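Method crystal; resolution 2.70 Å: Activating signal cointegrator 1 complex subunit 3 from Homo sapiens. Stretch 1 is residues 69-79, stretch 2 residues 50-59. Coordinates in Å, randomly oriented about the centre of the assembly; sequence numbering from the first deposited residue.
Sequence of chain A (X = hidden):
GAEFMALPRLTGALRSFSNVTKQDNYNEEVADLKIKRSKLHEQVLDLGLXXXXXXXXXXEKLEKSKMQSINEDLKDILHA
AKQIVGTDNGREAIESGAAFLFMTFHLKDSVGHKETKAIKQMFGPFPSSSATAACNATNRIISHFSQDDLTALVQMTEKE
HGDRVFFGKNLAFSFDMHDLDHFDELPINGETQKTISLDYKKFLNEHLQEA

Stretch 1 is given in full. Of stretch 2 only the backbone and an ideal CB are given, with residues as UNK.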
# COMPACT_ATOMS: atom_id res chain seq x y z
N SER A 69 21.43 -45.33 -13.25
CA SER A 69 22.36 -44.20 -13.20
C SER A 69 21.76 -42.98 -12.50
O SER A 69 22.49 -42.21 -11.83
CB SER A 69 22.78 -43.82 -14.62
OG SER A 69 23.02 -42.43 -14.72
N ILE A 70 20.45 -42.78 -12.64
CA ILE A 70 19.82 -41.61 -12.06
C ILE A 70 19.87 -41.66 -10.54
O ILE A 70 19.89 -40.62 -9.88
CB ILE A 70 18.39 -41.48 -12.62
CG1 ILE A 70 18.44 -40.84 -14.00
CG2 ILE A 70 17.48 -40.69 -11.68
CD1 ILE A 70 17.33 -41.27 -14.90
N ASN A 71 19.94 -42.86 -9.96
CA ASN A 71 20.05 -42.94 -8.50
C ASN A 71 21.41 -42.43 -8.02
O ASN A 71 21.50 -41.76 -6.99
CB ASN A 71 19.80 -44.38 -8.04
CG ASN A 71 18.34 -44.78 -8.20
OD1 ASN A 71 17.54 -44.05 -8.78
ND2 ASN A 71 17.99 -45.96 -7.68
N GLU A 72 22.49 -42.72 -8.76
CA GLU A 72 23.78 -42.14 -8.41
C GLU A 72 23.76 -40.62 -8.59
O GLU A 72 24.34 -39.89 -7.78
CB GLU A 72 24.89 -42.77 -9.26
CG GLU A 72 25.16 -44.23 -8.93
CD GLU A 72 25.11 -44.52 -7.43
OE1 GLU A 72 24.13 -45.15 -6.98
OE2 GLU A 72 26.05 -44.11 -6.71
N ASP A 73 23.09 -40.14 -9.63
CA ASP A 73 22.96 -38.68 -9.78
C ASP A 73 22.24 -38.06 -8.59
O ASP A 73 22.66 -37.03 -8.05
CB ASP A 73 22.25 -38.35 -11.09
CG ASP A 73 23.08 -38.70 -12.31
OD1 ASP A 73 24.31 -38.51 -12.26
OD2 ASP A 73 22.50 -39.18 -13.31
N LEU A 74 21.14 -38.68 -8.16
CA LEU A 74 20.39 -38.19 -7.01
C LEU A 74 21.22 -38.25 -5.74
O LEU A 74 21.05 -37.41 -4.85
CB LEU A 74 19.11 -39.00 -6.81
CG LEU A 74 18.07 -38.94 -7.92
CD1 LEU A 74 17.18 -40.18 -7.83
CD2 LEU A 74 17.25 -37.65 -7.83
N LYS A 75 22.11 -39.24 -5.62
CA LYS A 75 23.00 -39.28 -4.46
C LYS A 75 24.00 -38.13 -4.51
O LYS A 75 24.34 -37.56 -3.47
CB LYS A 75 23.72 -40.63 -4.40
CG LYS A 75 22.82 -41.77 -3.94
CD LYS A 75 23.53 -43.12 -3.97
CE LYS A 75 22.86 -44.12 -3.04
NZ LYS A 75 21.49 -44.51 -3.50
N ASP A 76 24.47 -37.78 -5.71
CA ASP A 76 25.31 -36.59 -5.85
C ASP A 76 24.58 -35.34 -5.37
O ASP A 76 25.15 -34.50 -4.65
CB ASP A 76 25.75 -36.42 -7.30
CG ASP A 76 26.70 -37.51 -7.76
OD1 ASP A 76 27.49 -38.03 -6.93
OD2 ASP A 76 26.67 -37.86 -8.97
N ILE A 77 23.30 -35.22 -5.74
CA ILE A 77 22.51 -34.06 -5.30
C ILE A 77 22.31 -34.08 -3.79
O ILE A 77 22.36 -33.03 -3.13
CB ILE A 77 21.16 -34.01 -6.04
CG1 ILE A 77 21.37 -33.95 -7.55
CG2 ILE A 77 20.36 -32.81 -5.59
CD1 ILE A 77 20.07 -34.01 -8.34
N LEU A 78 22.06 -35.26 -3.22
CA LEU A 78 21.90 -35.37 -1.77
C LEU A 78 23.17 -34.96 -1.05
O LEU A 78 23.12 -34.28 -0.01
CB LEU A 78 21.52 -36.79 -1.39
CG LEU A 78 20.08 -37.20 -1.68
CD1 LEU A 78 19.96 -38.72 -1.66
CD2 LEU A 78 19.14 -36.55 -0.68
N HIS A 79 24.33 -35.36 -1.57
CA HIS A 79 25.60 -34.96 -0.98
C HIS A 79 25.78 -33.45 -1.05
O HIS A 79 26.21 -32.81 -0.07
CB HIS A 79 26.74 -35.71 -1.68
CG HIS A 79 28.09 -35.40 -1.13
ND1 HIS A 79 28.35 -35.32 0.23
CD2 HIS A 79 29.27 -35.16 -1.75
CE1 HIS A 79 29.63 -35.04 0.42
NE2 HIS A 79 30.21 -34.93 -0.76
N UNK A 50 8.49 -31.60 -3.57
CA UNK A 50 9.35 -32.17 -2.56
C UNK A 50 10.19 -33.31 -3.15
O UNK A 50 9.96 -33.78 -4.27
CB UNK A 50 8.52 -32.67 -1.38
N UNK A 51 11.16 -33.76 -2.36
CA UNK A 51 12.10 -34.79 -2.80
C UNK A 51 11.38 -36.11 -3.12
O UNK A 51 11.70 -36.77 -4.13
CB UNK A 51 13.17 -35.02 -1.73
N UNK A 52 10.44 -36.51 -2.27
CA UNK A 52 9.68 -37.74 -2.52
C UNK A 52 8.86 -37.63 -3.81
O UNK A 52 8.80 -38.57 -4.60
CB UNK A 52 8.76 -38.04 -1.34
N UNK A 53 8.21 -36.48 -4.03
CA UNK A 53 7.50 -36.26 -5.28
C UNK A 53 8.44 -36.34 -6.47
O UNK A 53 8.08 -36.89 -7.52
CB UNK A 53 6.79 -34.90 -5.26
N UNK A 54 9.66 -35.83 -6.32
CA UNK A 54 10.62 -35.82 -7.42
C UNK A 54 11.03 -37.24 -7.78
O UNK A 54 11.10 -37.61 -8.96
CB UNK A 54 11.85 -34.99 -7.05
N UNK A 55 11.32 -38.08 -6.78
CA UNK A 55 11.74 -39.43 -7.15
C UNK A 55 10.54 -40.27 -7.59
O UNK A 55 10.68 -41.18 -8.41
CB UNK A 55 12.46 -40.11 -5.98
N UNK A 56 9.33 -39.95 -7.11
CA UNK A 56 8.14 -40.58 -7.67
C UNK A 56 8.02 -40.28 -9.16
O UNK A 56 7.84 -41.19 -9.97
CB UNK A 56 6.89 -40.11 -6.93
N UNK A 57 8.12 -39.00 -9.52
CA UNK A 57 8.08 -38.62 -10.93
C UNK A 57 9.15 -39.36 -11.72
O UNK A 57 8.86 -39.98 -12.75
CB UNK A 57 8.26 -37.11 -11.08
N UNK A 58 10.40 -39.30 -11.26
CA UNK A 58 11.50 -39.92 -12.00
C UNK A 58 11.26 -41.40 -12.23
O UNK A 58 11.50 -41.91 -13.33
CB UNK A 58 12.82 -39.72 -11.25
N UNK A 59 10.78 -42.12 -11.20
CA UNK A 59 10.55 -43.56 -11.34
C UNK A 59 9.34 -43.85 -12.21
O UNK A 59 9.29 -44.89 -12.89
CB UNK A 59 10.37 -44.21 -9.97

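The two helices run nearly antiparallel, at 162°, with axes 11.9 Å apart at closest approach. That spacing is wide enough to need sizeable side chains between the backbones, and stretch 1 lines the gap with I70, L74, I77 and L78, all apolar.

Position 50 lies out of reach of stretch 1, just before the helix, with an extended psi of 170°. An N-cap residue fits such a place: serine, threonine, aspartate or asparagine. It is T50, whose O accepts from the backbone N of position 54.

Position 51 points its CB toward stretch 1, yet no atom of that helix lies within 5.5 Å of the ideal CB. CA of position 51 is 9.9 Å from CA of L78, its nearest CA across the gap, so the site asks for length and apolar bulk: methionine, phenylalanine or tryptophan. The deposited residue is W51, chi1 t, which carries its six-membered ring across the gap. CH2 of W51 comes 3.5 Å from CD2 of L74, CZ2 of W51 3.7 Å from CG of L78, and CZ3 of W51 4.3 Å from CG2 of I77. One indole thus meets three aliphatic side chains, all of them oblique to its ring, and it is the largest contributor to the contact.

Positions 52 and 53 are out of reach; stretch 1 sets no demand, and helix-tolerant polar residues would serve. They are K52 and K53.

Position 54 points toward stretch 1 but has open space before its CB, so a medium or large apolar residue is reasonable. CG2 of I54 stays 4.9 Å from CD2 of L74, outside contact range, and the residue is almost uncovered by stretch 1.

Position 55 points sideways, its ideal CB 5.1 Å from CD1 of L74. Valine, isoleucine, leucine or methionine could graze that methyl. I55, chi1 p, does so lightly, with CG2 of I55 4.4 Å from CD1 of L74.

Positions 56 and 57 are again out of reach, and this helix leaves their choice free. They are K56 and F57; the phenylalanine ring takes no part here.

Position 58 points toward stretch 1 where its CA is 8.5 Å from CA of I70, with the ideal CB 4.8 Å from CG2 of I70. Leucine, isoleucine or methionine would suit this closer spacing. L58, an m,t rotamer, places CD1 3.7 Å from CD2 of L74 and 4.3 Å from CG2 of I70, bridging two successive turns of the opposing helix.

Position 59 points sideways, and N71 offers a distant amide, so a polar residue is apt. The end of N59 comes nearer to stretch 1, but ND2 of N59 is still 5.4 Å from OD1 of N71; it donates to O of I55, on its own helix, at 3.0 Å.

Stretch 2 50-59: TWKKIIKFLN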
# COMPACT_ATOMS: atom_id res chain seq x y z
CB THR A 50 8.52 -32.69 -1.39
OG1 THR A 50 9.35 -33.50 -0.55
CG2 THR A 50 7.39 -33.53 -1.91
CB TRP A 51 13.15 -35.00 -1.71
CG TRP A 51 14.25 -35.91 -2.09
CD1 TRP A 51 14.51 -37.14 -1.56
CD2 TRP A 51 15.25 -35.68 -3.08
NE1 TRP A 51 15.62 -37.69 -2.16
CE2 TRP A 51 16.09 -36.81 -3.10
CE3 TRP A 51 15.52 -34.62 -3.95
CZ2 TRP A 51 17.18 -36.91 -3.95
CZ3 TRP A 51 16.60 -34.73 -4.80
CH2 TRP A 51 17.42 -35.87 -4.80
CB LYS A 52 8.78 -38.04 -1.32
CG LYS A 52 9.54 -38.39 -0.05
CD LYS A 52 8.60 -38.69 1.11
CE LYS A 52 9.35 -39.18 2.35
NZ LYS A 52 10.04 -40.49 2.12
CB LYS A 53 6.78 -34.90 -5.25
CG LYS A 53 5.29 -35.00 -4.93
CD LYS A 53 4.58 -33.66 -5.05
CE LYS A 53 4.52 -32.92 -3.71
NZ LYS A 53 3.83 -31.59 -3.78
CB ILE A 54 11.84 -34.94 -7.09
CG1 ILE A 54 11.47 -33.46 -7.16
CG2 ILE A 54 12.97 -35.22 -8.04
CD1 ILE A 54 12.56 -32.55 -6.67
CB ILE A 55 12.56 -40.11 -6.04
CG1 ILE A 55 11.68 -40.67 -4.93
CG2 ILE A 55 13.61 -39.15 -5.47
CD1 ILE A 55 12.42 -41.65 -4.05
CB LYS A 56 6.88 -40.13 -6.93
CG LYS A 56 5.61 -40.84 -7.43
CD LYS A 56 4.39 -40.54 -6.57
CE LYS A 56 3.92 -39.11 -6.78
NZ LYS A 56 2.48 -38.92 -6.44
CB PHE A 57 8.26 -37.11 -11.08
CG PHE A 57 8.10 -36.61 -12.49
CD1 PHE A 57 9.14 -36.69 -13.40
CD2 PHE A 57 6.90 -36.05 -12.91
CE1 PHE A 57 8.99 -36.23 -14.70
CE2 PHE A 57 6.75 -35.59 -14.21
CZ PHE A 57 7.79 -35.68 -15.10
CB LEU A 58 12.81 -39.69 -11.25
CG LEU A 58 13.31 -38.25 -11.17
CD1 LEU A 58 14.43 -38.12 -10.15
CD2 LEU A 58 13.78 -37.81 -12.53
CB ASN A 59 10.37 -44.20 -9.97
CG ASN A 59 11.69 -44.58 -9.32
OD1 ASN A 59 12.31 -45.57 -9.70
ND2 ASN A 59 12.12 -43.78 -8.35
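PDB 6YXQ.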